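Local structure of protein (thymidylate synthase) (Bacillus subtilis, 1B02) at residues L41-K46 against G219-Y224; S45-F50 against E213-I218; I144-N149 against C161-Q166. The protein catalyses the reductive methylation of dUMP to dTMP, with 5,10-methylenetetrahydrofolate serving as both methyl donor and reductant. All blocks are in the same frame, centred on the assembly; numbering follows the deposited sequence.

Interaction 1 (L41-K46 against G219-Y224); sequences LSVISK and GDCHVY. With UFP (5-fluoro-2'-deoxyuridine-5'-monophosphate), chain B.
Gly219 O accepts a hydrogen bond from Ser45 N (2.9 Å, in the carbonyl plane on a lone pair) and a CA-H...O contact from Ile44. From this corner the chain runs on antiparallel to 41-46, with Val43 and Cys221 forming one hydrogen-bonded pair and Leu41 and Val223 the next. Val43 CG2 packs on Cys221 CB at 3.7 Å, while Lys46 passes over Cys221 with its CG and bends away so that NZ reaches Asp14. Ile11 and Ile15 of helix 3-18 cover Cys221 on this face. On the other face Ser42 CB rests against His222 CB, 3.6 Å away. The His222 imidazole swings over its own backbone (chi1 55°), where Asp220 OD1 accepts a hydrogen bond from ND1 at 3.1 Å, on its anti side but well out of the carboxylate plane. The other ring nitrogen, NE2, hydrogen-bonds O3' of the bound 5-fluoro-dUMP at 2.6 Å. Tyr224 OH lies 2.8 Å from O3' and forms the second bond, with O3' near the planes of both rings at their edges. The strand pairing therefore carries two side chains that grip the sugar hydroxyl, and Asp220, a second-shell partner, probably restrains the His222 ring's rotation.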
loop_
_atom_site.group_PDB
_atom_site.type_symbol
_atom_site.label_atom_id
_atom_site.label_comp_id
_atom_site.label_asym_id
_atom_site.label_seq_id
_atom_site.Cartn_x
_atom_site.Cartn_y
_atom_site.Cartn_z
ATOM N N LEU A 41 11.187 7.868 15.151
ATOM C CA LEU A 41 11.940 6.881 15.902
ATOM C C LEU A 41 11.866 5.744 14.896
ATOM O O LEU A 41 10.787 5.467 14.373
ATOM C CB LEU A 41 11.210 6.497 17.185
ATOM C CG LEU A 41 11.441 7.369 18.422
ATOM C CD1 LEU A 41 11.007 6.596 19.654
ATOM C CD2 LEU A 41 12.904 7.769 18.530
ATOM N N SER A 42 12.982 5.090 14.595
ATOM C CA SER A 42 12.914 4.029 13.603
ATOM C C SER A 42 13.795 2.807 13.796
ATOM O O SER A 42 14.677 2.770 14.652
ATOM C CB SER A 42 13.183 4.615 12.216
ATOM O OG SER A 42 14.491 5.150 12.136
ATOM N N VAL A 43 13.506 1.800 12.976
ATOM C CA VAL A 43 14.232 0.541 12.935
ATOM C C VAL A 43 14.297 0.234 11.446
ATOM O O VAL A 43 13.620 0.891 10.659
ATOM C CB VAL A 43 13.477 -0.590 13.649
ATOM C CG1 VAL A 43 13.457 -0.332 15.141
ATOM C CG2 VAL A 43 12.070 -0.706 13.097
ATOM N N ILE A 44 15.101 -0.747 11.050
ATOM C CA ILE A 44 15.207 -1.079 9.633
ATOM C C ILE A 44 14.967 -2.549 9.323
ATOM O O ILE A 44 15.133 -3.420 10.181
ATOM C CB ILE A 44 16.587 -0.683 9.063
ATOM C CG1 ILE A 44 17.687 -1.505 9.737
ATOM C CG2 ILE A 44 16.830 0.805 9.266
ATOM C CD1 ILE A 44 19.012 -1.457 9.007
ATOM N N SER A 45 14.570 -2.808 8.082
ATOM C CA SER A 45 14.309 -4.158 7.600
ATOM C C SER A 45 13.337 -4.947 8.461
ATOM O O SER A 45 13.745 -5.768 9.284
ATOM C CB SER A 45 15.617 -4.939 7.478
ATOM O OG SER A 45 15.423 -6.119 6.718
ATOM N N LYS A 46 12.048 -4.692 8.267
ATOM C CA LYS A 46 11.011 -5.397 9.008
ATOM C C LYS A 46 10.116 -6.091 7.995
ATOM O O LYS A 46 9.901 -5.582 6.897
ATOM C CB LYS A 46 10.192 -4.417 9.847
ATOM C CG LYS A 46 10.984 -3.731 10.945
ATOM C CD LYS A 46 11.757 -4.734 11.782
ATOM C CE LYS A 46 10.982 -5.138 13.016
ATOM N NZ LYS A 46 11.900 -5.514 14.123
ATOM N N GLY A 219 11.654 -1.138 4.522
ATOM C CA GLY A 219 13.034 -0.708 4.668
ATOM C C GLY A 219 13.145 0.150 5.917
ATOM O O GLY A 219 13.500 -0.346 6.988
ATOM N N ASP A 220 12.844 1.440 5.785
ATOM C CA ASP A 220 12.882 2.346 6.929
ATOM C C ASP A 220 11.512 2.318 7.614
ATOM O O ASP A 220 10.559 2.937 7.148
ATOM C CB ASP A 220 13.212 3.770 6.477
ATOM C CG ASP A 220 13.657 4.654 7.628
ATOM O OD1 ASP A 220 12.832 4.918 8.530
ATOM O OD2 ASP A 220 14.831 5.081 7.635
ATOM N N CYS A 221 11.431 1.581 8.718
ATOM C CA CYS A 221 10.199 1.422 9.486
ATOM C C CYS A 221 10.189 2.414 10.652
ATOM O O CYS A 221 10.840 2.194 11.674
ATOM C CB CYS A 221 10.121 -0.016 10.003
ATOM S SG CYS A 221 8.527 -0.519 10.649
ATOM N N HIS A 222 9.426 3.493 10.505
ATOM C CA HIS A 222 9.386 4.535 11.523
ATOM C C HIS A 222 8.016 4.910 12.082
ATOM O O HIS A 222 6.971 4.486 11.587
ATOM C CB HIS A 222 10.035 5.794 10.957
ATOM C CG HIS A 222 9.423 6.250 9.667
ATOM N ND1 HIS A 222 9.903 5.859 8.437
ATOM C CD2 HIS A 222 8.363 7.057 9.420
ATOM C CE1 HIS A 222 9.167 6.405 7.485
ATOM N NE2 HIS A 222 8.225 7.136 8.055
ATOM N N VAL A 223 8.056 5.739 13.121
ATOM C CA VAL A 223 6.872 6.243 13.801
ATOM C C VAL A 223 7.167 7.684 14.214
ATOM O O VAL A 223 8.062 7.927 15.023
ATOM C CB VAL A 223 6.559 5.415 15.066
ATOM C CG1 VAL A 223 5.745 6.241 16.043
ATOM C CG2 VAL A 223 5.804 4.149 14.689
ATOM N N TYR A 224 6.424 8.636 13.656
ATOM C CA TYR A 224 6.623 10.050 13.980
ATOM C C TYR A 224 6.332 10.341 15.455
ATOM O O TYR A 224 5.374 9.819 16.027
ATOM C CB TYR A 224 5.746 10.918 13.075
ATOM C CG TYR A 224 6.228 10.957 11.639
ATOM C CD1 TYR A 224 7.170 11.899 11.224
ATOM C CD2 TYR A 224 5.750 10.045 10.694
ATOM C CE1 TYR A 224 7.627 11.936 9.904
ATOM C CE2 TYR A 224 6.200 10.073 9.371
ATOM C CZ TYR A 224 7.137 11.021 8.985
ATOM O OH TYR A 224 7.578 11.066 7.681
HETATM N N1 UFP B . 4.658 6.591 3.208
HETATM C C2 UFP B . 4.108 5.332 3.553
HETATM N N3 UFP B . 3.305 4.600 2.621
HETATM C C4 UFP B . 2.842 5.087 1.337
HETATM C C5 UFP B . 3.030 6.677 0.947
HETATM C C6 UFP B . 4.492 7.087 1.671
HETATM O O2 UFP B . 4.054 4.911 4.714
HETATM O O4 UFP B . 2.430 4.323 0.451
HETATM F F5 UFP B . 3.001 6.949 -0.348
HETATM C "C1'" UFP B . 5.382 7.478 4.179
HETATM C "C2'" UFP B . 6.740 7.019 4.675
HETATM C "C3'" UFP B . 7.297 8.386 5.055
HETATM C "C4'" UFP B . 6.721 9.387 4.101
HETATM O "O3'" UFP B . 6.906 8.685 6.381
HETATM O "O4'" UFP B . 5.487 8.830 3.669
HETATM C "C5'" UFP B . 7.475 9.816 2.819
HETATM O "O5'" UFP B . 8.670 10.541 3.250
HETATM P P UFP B . 10.088 10.048 2.759
HETATM O O1P UFP B . 10.117 10.215 1.296
HETATM O O2P UFP B . 10.340 8.733 3.307
HETATM O O3P UFP B . 10.986 11.049 3.600
#

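Interaction 2 (S45-F50 against E213-I218)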
loop_
_atom_site.group_PDB
_atom_site.type_symbol
_atom_site.label_atom_id
_atom_site.label_comp_id
_atom_site.label_asym_id
_atom_site.label_seq_id
_atom_site.Cartn_x
_atom_site.Cartn_y
_atom_site.Cartn_z
ATOM N N SER A 45 14.570 -2.808 8.082
ATOM C CA SER A 45 14.309 -4.158 7.600
ATOM C C SER A 45 13.337 -4.947 8.461
ATOM O O SER A 45 13.745 -5.768 9.284
ATOM C CB SER A 45 15.617 -4.939 7.478
ATOM O OG SER A 45 15.423 -6.119 6.718
ATOM N N LYS A 46 12.048 -4.692 8.267
ATOM C CA LYS A 46 11.011 -5.397 9.008
ATOM C C LYS A 46 10.116 -6.091 7.995
ATOM O O LYS A 46 9.901 -5.582 6.897
ATOM C CB LYS A 46 10.192 -4.417 9.847
ATOM C CG LYS A 46 10.984 -3.731 10.945
ATOM C CD LYS A 46 11.757 -4.734 11.782
ATOM C CE LYS A 46 10.982 -5.138 13.016
ATOM N NZ LYS A 46 11.900 -5.514 14.123
ATOM N N GLN A 47 9.590 -7.252 8.364
ATOM C CA GLN A 47 8.742 -8.001 7.452
ATOM C C GLN A 47 7.467 -8.532 8.095
ATOM O O GLN A 47 7.452 -8.902 9.268
ATOM C CB GLN A 47 9.540 -9.165 6.863
ATOM C CG GLN A 47 8.760 -10.044 5.914
ATOM C CD GLN A 47 9.525 -11.288 5.531
ATOM O OE1 GLN A 47 9.576 -12.257 6.290
ATOM N NE2 GLN A 47 10.132 -11.270 4.351
ATOM N N MET A 48 6.397 -8.559 7.309
ATOM C CA MET A 48 5.111 -9.067 7.769
ATOM C C MET A 48 4.667 -10.143 6.780
ATOM O O MET A 48 4.720 -9.942 5.565
ATOM C CB MET A 48 4.084 -7.932 7.839
ATOM C CG MET A 48 4.368 -6.932 8.955
ATOM S SD MET A 48 3.020 -5.780 9.308
ATOM C CE MET A 48 3.430 -4.440 8.207
ATOM N N ARG A 49 4.248 -11.289 7.304
ATOM C CA ARG A 49 3.816 -12.396 6.459
ATOM C C ARG A 49 2.384 -12.818 6.754
ATOM O O ARG A 49 1.964 -12.862 7.909
ATOM C CB ARG A 49 4.750 -13.593 6.648
ATOM C CG ARG A 49 5.961 -13.587 5.735
ATOM C CD ARG A 49 6.816 -14.827 5.942
ATOM N NE ARG A 49 7.029 -15.558 4.695
ATOM C CZ ARG A 49 8.134 -15.478 3.963
ATOM N NH1 ARG A 49 9.134 -14.695 4.350
ATOM N NH2 ARG A 49 8.241 -16.179 2.842
ATOM N N PHE A 50 1.643 -13.132 5.696
ATOM C CA PHE A 50 0.254 -13.558 5.821
ATOM C C PHE A 50 -0.008 -14.727 4.870
ATOM O O PHE A 50 0.443 -14.716 3.723
ATOM C CB PHE A 50 -0.686 -12.395 5.489
ATOM C CG PHE A 50 -0.398 -11.131 6.263
ATOM C CD1 PHE A 50 -0.907 -10.952 7.549
ATOM C CD2 PHE A 50 0.375 -10.114 5.702
ATOM C CE1 PHE A 50 -0.650 -9.779 8.267
ATOM C CE2 PHE A 50 0.638 -8.936 6.409
ATOM C CZ PHE A 50 0.124 -8.770 7.696
ATOM N N GLU A 213 0.901 -16.860 -0.653
ATOM C CA GLU A 213 1.370 -16.122 0.507
ATOM C C GLU A 213 1.398 -14.630 0.186
ATOM O O GLU A 213 1.444 -14.233 -0.981
ATOM C CB GLU A 213 2.778 -16.589 0.887
ATOM C CG GLU A 213 2.884 -17.249 2.250
ATOM C CD GLU A 213 4.323 -17.445 2.689
ATOM O OE1 GLU A 213 5.153 -17.846 1.845
ATOM O OE2 GLU A 213 4.626 -17.198 3.875
ATOM N N TYR A 214 1.360 -13.807 1.228
ATOM C CA TYR A 214 1.412 -12.359 1.066
ATOM C C TYR A 214 2.497 -11.851 2.010
ATOM O O TYR A 214 2.385 -11.983 3.231
ATOM C CB TYR A 214 0.065 -11.727 1.420
ATOM C CG TYR A 214 0.061 -10.213 1.370
ATOM C CD1 TYR A 214 0.648 -9.528 0.307
ATOM C CD2 TYR A 214 -0.539 -9.465 2.386
ATOM C CE1 TYR A 214 0.640 -8.136 0.254
ATOM C CE2 TYR A 214 -0.554 -8.070 2.343
ATOM C CZ TYR A 214 0.036 -7.415 1.275
ATOM O OH TYR A 214 0.017 -6.041 1.222
ATOM N N ILE A 215 3.554 -11.284 1.436
ATOM C CA ILE A 215 4.675 -10.778 2.220
ATOM C C ILE A 215 4.870 -9.278 2.030
ATOM O O ILE A 215 4.929 -8.777 0.899
ATOM C CB ILE A 215 5.990 -11.505 1.833
ATOM C CG1 ILE A 215 5.832 -13.012 2.047
ATOM C CG2 ILE A 215 7.151 -10.980 2.661
ATOM C CD1 ILE A 215 6.206 -13.838 0.838
ATOM N N PHE A 216 4.968 -8.570 3.150
ATOM C CA PHE A 216 5.165 -7.126 3.137
ATOM C C PHE A 216 6.508 -6.785 3.784
ATOM O O PHE A 216 6.720 -7.047 4.970
ATOM C CB PHE A 216 4.026 -6.429 3.896
ATOM C CG PHE A 216 3.888 -4.972 3.568
ATOM C CD1 PHE A 216 3.087 -4.559 2.510
ATOM C CD2 PHE A 216 4.593 -4.013 4.289
ATOM C CE1 PHE A 216 2.991 -3.212 2.166
ATOM C CE2 PHE A 216 4.505 -2.662 3.956
ATOM C CZ PHE A 216 3.704 -2.262 2.891
ATOM N N ASN A 217 7.415 -6.210 3.001
ATOM C CA ASN A 217 8.736 -5.841 3.506
ATOM C C ASN A 217 8.862 -4.337 3.662
ATOM O O ASN A 217 8.384 -3.571 2.822
ATOM C CB ASN A 217 9.837 -6.329 2.558
ATOM C CG ASN A 217 9.812 -7.823 2.353
ATOM O OD1 ASN A 217 10.011 -8.595 3.291
ATOM N ND2 ASN A 217 9.566 -8.243 1.117
ATOM N N ILE A 218 9.521 -3.919 4.736
ATOM C CA ILE A 218 9.712 -2.501 4.999
ATOM C C ILE A 218 11.183 -2.170 5.215
ATOM O O ILE A 218 11.875 -2.841 5.981
ATOM C CB ILE A 218 8.917 -2.053 6.250
ATOM C CG1 ILE A 218 7.447 -2.461 6.113
ATOM C CG2 ILE A 218 9.027 -0.551 6.422
ATOM C CD1 ILE A 218 6.800 -2.874 7.415
#
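Lys46 to Phe50 and Tyr214 to Ile218 form a regular antiparallel ladder in the central mixed sheet of the thymidylate synthase fold, with Lys46-Ile218, Met48-Phe216 and Phe50-Tyr214 as its hydrogen-bonded pairs. Phe216 N to Met48 O is almost straight, 2.8 Å with 177° at the hydrogen. Met48, Phe50, Tyr214, Phe216 and Ile218 share one face, buried beneath helices 3-18 and 188-207. There Met48 bends at its last torsion (chi3 -90°) and brings CE to 3.8 Å from Ile218 CD1 and 4.1 Å from Phe216 CD2. Phe50 and Tyr214 meet rim to rim with their planes 26° apart, and Tyr214 OH is satisfied by Val193 O. Gln47, Arg49, Ile215 and Asn217 lie on the other face, consistent with the sheet-to-sheet dimer interface known for this family. Here polar groups are joined in a chain. Glu213 OE2 takes Arg49 NE at 3.0 Å in a salt bridge, in the guanidinium plane but above that of the carboxylate. Arg49 NH1 hydrogen-bonds Gln47 OE1 at 3.1 Å, from above the amide plane, and Ile215 lies under one face of the guanidinium. The extended Gln47 runs alongside Asn217 and gives NE2 to its OD1 at 2.9 Å, close to both amide planes, while Asn217 ND2 turns to Glu177.

Interaction 3 (I144-N149 against C161-Q166). With UFP (5-fluoro-2'-deoxyuridine-5'-monophosphate), chain B.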
loop_
_atom_site.group_PDB
_atom_site.type_symbol
_atom_site.label_atom_id
_atom_site.label_comp_id
_atom_site.label_asym_id
_atom_site.label_seq_id
_atom_site.Cartn_x
_atom_site.Cartn_y
_atom_site.Cartn_z
ATOM N N ILE A 144 7.838 -8.598 -12.017
ATOM C CA ILE A 144 8.101 -7.417 -11.209
ATOM C C ILE A 144 7.490 -6.130 -11.743
ATOM O O ILE A 144 7.438 -5.908 -12.952
ATOM C CB ILE A 144 9.635 -7.201 -11.063
ATOM C CG1 ILE A 144 10.247 -8.368 -10.287
ATOM C CG2 ILE A 144 9.929 -5.875 -10.360
ATOM C CD1 ILE A 144 11.735 -8.248 -10.074
ATOM N N THR A 145 7.021 -5.295 -10.820
ATOM C CA THR A 145 6.467 -3.987 -11.154
ATOM C C THR A 145 7.393 -3.020 -10.425
ATOM O O THR A 145 7.754 -3.254 -9.269
ATOM C CB THR A 145 5.018 -3.804 -10.642
ATOM O OG1 THR A 145 4.916 -4.263 -9.290
ATOM C CG2 THR A 145 4.047 -4.584 -11.512
ATOM N N MET A 146 7.792 -1.947 -11.098
ATOM C CA MET A 146 8.704 -0.986 -10.497
ATOM C C MET A 146 8.236 0.457 -10.644
ATOM O O MET A 146 8.081 0.968 -11.755
ATOM C CB MET A 146 10.101 -1.148 -11.115
ATOM C CG MET A 146 11.185 -0.283 -10.485
ATOM S SD MET A 146 11.480 -0.685 -8.764
ATOM C CE MET A 146 11.861 -2.441 -8.855
ATOM N N LEU A 147 8.017 1.109 -9.506
ATOM C CA LEU A 147 7.577 2.497 -9.476
ATOM C C LEU A 147 8.810 3.391 -9.384
ATOM O O LEU A 147 8.771 4.568 -9.743
ATOM C CB LEU A 147 6.677 2.733 -8.260
ATOM C CG LEU A 147 5.167 2.887 -8.468
ATOM C CD1 LEU A 147 4.691 2.026 -9.626
ATOM C CD2 LEU A 147 4.456 2.498 -7.187
ATOM N N TRP A 148 9.905 2.813 -8.902
ATOM C CA TRP A 148 11.157 3.539 -8.745
ATOM C C TRP A 148 11.951 3.630 -10.043
ATOM O O TRP A 148 12.956 2.937 -10.214
ATOM C CB TRP A 148 12.017 2.873 -7.671
ATOM C CG TRP A 148 13.133 3.742 -7.188
ATOM C CD1 TRP A 148 14.384 3.838 -7.720
ATOM C CD2 TRP A 148 13.095 4.656 -6.085
ATOM N NE1 TRP A 148 15.130 4.753 -7.019
ATOM C CE2 TRP A 148 14.363 5.272 -6.010
ATOM C CE3 TRP A 148 12.112 5.016 -5.152
ATOM C CZ2 TRP A 148 14.678 6.229 -5.039
ATOM C CZ3 TRP A 148 12.425 5.970 -4.184
ATOM C CH2 TRP A 148 13.699 6.564 -4.137
ATOM N N ASN A 149 11.493 4.483 -10.956
ATOM C CA ASN A 149 12.171 4.685 -12.233
ATOM C C ASN A 149 13.310 5.674 -11.996
ATOM O O ASN A 149 13.078 6.863 -11.786
ATOM C CB ASN A 149 11.192 5.245 -13.267
ATOM C CG ASN A 149 11.782 5.290 -14.661
ATOM O OD1 ASN A 149 12.999 5.307 -14.830
ATOM N ND2 ASN A 149 10.918 5.311 -15.669
ATOM N N CYS A 161 6.745 5.258 -1.840
ATOM C CA CYS A 161 7.109 4.607 -0.588
ATOM C C CYS A 161 7.067 3.102 -0.825
ATOM O O CYS A 161 8.015 2.385 -0.497
ATOM C CB CYS A 161 6.133 5.000 0.516
ATOM S SG CYS A 161 5.852 6.797 0.662
ATOM N N VAL A 162 5.949 2.633 -1.375
ATOM C CA VAL A 162 5.778 1.226 -1.732
ATOM C C VAL A 162 6.005 1.292 -3.236
ATOM O O VAL A 162 5.091 1.587 -4.005
ATOM C CB VAL A 162 4.352 0.727 -1.430
ATOM C CG1 VAL A 162 4.244 -0.761 -1.740
ATOM C CG2 VAL A 162 4.016 0.982 0.030
ATOM N N TYR A 163 7.242 1.027 -3.641
ATOM C CA TYR A 163 7.655 1.137 -5.035
ATOM C C TYR A 163 7.756 -0.134 -5.868
ATOM O O TYR A 163 7.895 -0.054 -7.088
ATOM C CB TYR A 163 9.009 1.844 -5.082
ATOM C CG TYR A 163 10.106 1.036 -4.419
ATOM C CD1 TYR A 163 10.215 0.983 -3.029
ATOM C CD2 TYR A 163 11.004 0.281 -5.179
ATOM C CE1 TYR A 163 11.186 0.192 -2.410
ATOM C CE2 TYR A 163 11.979 -0.511 -4.569
ATOM C CZ TYR A 163 12.063 -0.552 -3.187
ATOM O OH TYR A 163 13.017 -1.340 -2.581
ATOM N N GLU A 164 7.695 -1.301 -5.237
ATOM C CA GLU A 164 7.834 -2.535 -6.002
ATOM C C GLU A 164 7.039 -3.723 -5.479
ATOM O O GLU A 164 6.664 -3.778 -4.306
ATOM C CB GLU A 164 9.315 -2.930 -6.065
ATOM C CG GLU A 164 9.858 -3.434 -4.724
ATOM C CD GLU A 164 11.293 -3.922 -4.799
ATOM O OE1 GLU A 164 11.784 -4.173 -5.920
ATOM O OE2 GLU A 164 11.929 -4.056 -3.732
ATOM N N THR A 165 6.793 -4.674 -6.375
ATOM C CA THR A 165 6.090 -5.908 -6.045
ATOM C C THR A 165 6.657 -7.012 -6.924
ATOM O O THR A 165 7.094 -6.761 -8.049
ATOM C CB THR A 165 4.561 -5.834 -6.328
ATOM O OG1 THR A 165 4.320 -6.076 -7.720
ATOM C CG2 THR A 165 3.994 -4.482 -5.945
ATOM N N GLN A 166 6.678 -8.229 -6.398
ATOM C CA GLN A 166 7.136 -9.373 -7.168
ATOM C C GLN A 166 6.117 -10.478 -6.963
ATOM O O GLN A 166 5.736 -10.782 -5.831
ATOM C CB GLN A 166 8.518 -9.854 -6.726
ATOM C CG GLN A 166 9.227 -10.617 -7.843
ATOM C CD GLN A 166 10.528 -11.259 -7.416
ATOM O OE1 GLN A 166 11.171 -10.829 -6.455
ATOM N NE2 GLN A 166 10.929 -12.299 -8.138
HETATM N N1 UFP B . 4.658 6.591 3.208
HETATM C C2 UFP B . 4.108 5.332 3.553
HETATM N N3 UFP B . 3.305 4.600 2.621
HETATM C C4 UFP B . 2.842 5.087 1.337
HETATM C C5 UFP B . 3.030 6.677 0.947
HETATM C C6 UFP B . 4.492 7.087 1.671
HETATM O O2 UFP B . 4.054 4.911 4.714
HETATM O O4 UFP B . 2.430 4.323 0.451
HETATM F F5 UFP B . 3.001 6.949 -0.348
HETATM C "C1'" UFP B . 5.382 7.478 4.179
HETATM C "C2'" UFP B . 6.740 7.019 4.675
HETATM C "C3'" UFP B . 7.297 8.386 5.055
HETATM C "C4'" UFP B . 6.721 9.387 4.101
HETATM O "O3'" UFP B . 6.906 8.685 6.381
HETATM O "O4'" UFP B . 5.487 8.830 3.669
HETATM C "C5'" UFP B . 7.475 9.816 2.819
HETATM O "O5'" UFP B . 8.670 10.541 3.250
HETATM P P UFP B . 10.088 10.048 2.759
HETATM O O1P UFP B . 10.117 10.215 1.296
HETATM O O2P UFP B . 10.340 8.733 3.307
HETATM O O3P UFP B . 10.986 11.049 3.600
#
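Ile144 to Met146 run antiparallel to Glu164 to Gln166, the strand directions differing by 174° and the axes 4.9 Å apart. Thr145 N bonds Thr165 O at 3.1 Å, whereas the return bond from Thr165 N to Thr145 O is long and weak. Leu147 has left the strand, yet its N still reaches Tyr163 O at 2.7 Å. On the buried face both threonine hydroxyls sit between backbone N and carbonyl carbon and turn to each other; their OG1 atoms are modelled so close that the separation is doubtful. Trp76 of helix 65-77 packs against both residues. This antiparallel pair, joined by a long loop, lies at an edge of the central mixed sheet within the chain, and the segment 161-166 opens with Cys161, the predicted nucleophile, whose SG is bonded covalently to C6 of the 5-fluoro-dUMP pyrimidine at 1.7 Å. Val162 CG2 faces O4 of the base. Two side chains of the other segment meet the Tyr163 ring: Met146 SD lies at the edge, 3.7 Å from CD2, a Met-aromatic contact. Trp148, at the centre of an inverse gamma turn, directs its indole edge at the tyrosine face in an offset edge-to-face pair, planes 68° apart. Tyr163 OH is bonded to Arg179. Met146 CE folds back to 3.4 Å from Glu164 OE1, and the Ile144 and Gln166 side chains cross, CG1 to CG 3.5 Å.

Overall arrangement
Interactions 1 and 2 are successive lengths of the same pairing, strand 40-50 with strand 210-224, sharing Ser45 and Lys46 at the corner where the second strand turns. Interaction 3 joins the strands at the far end of the same sheet, its centre about 19 Å from that of interaction 1. Interactions 1 and 3 both touch the nucleotide, one by hydrogen bonds to the sugar, the other through a covalent thioether to the base. Interaction 2 stays clear of the ligand: mostly apolar under the helices, with hydrogen-bonded amides and a salt bridge on the more exposed side. All three are partly buried; interaction 1 lies farthest from the chain centre (about 16 Å, against 12 and 11 Å).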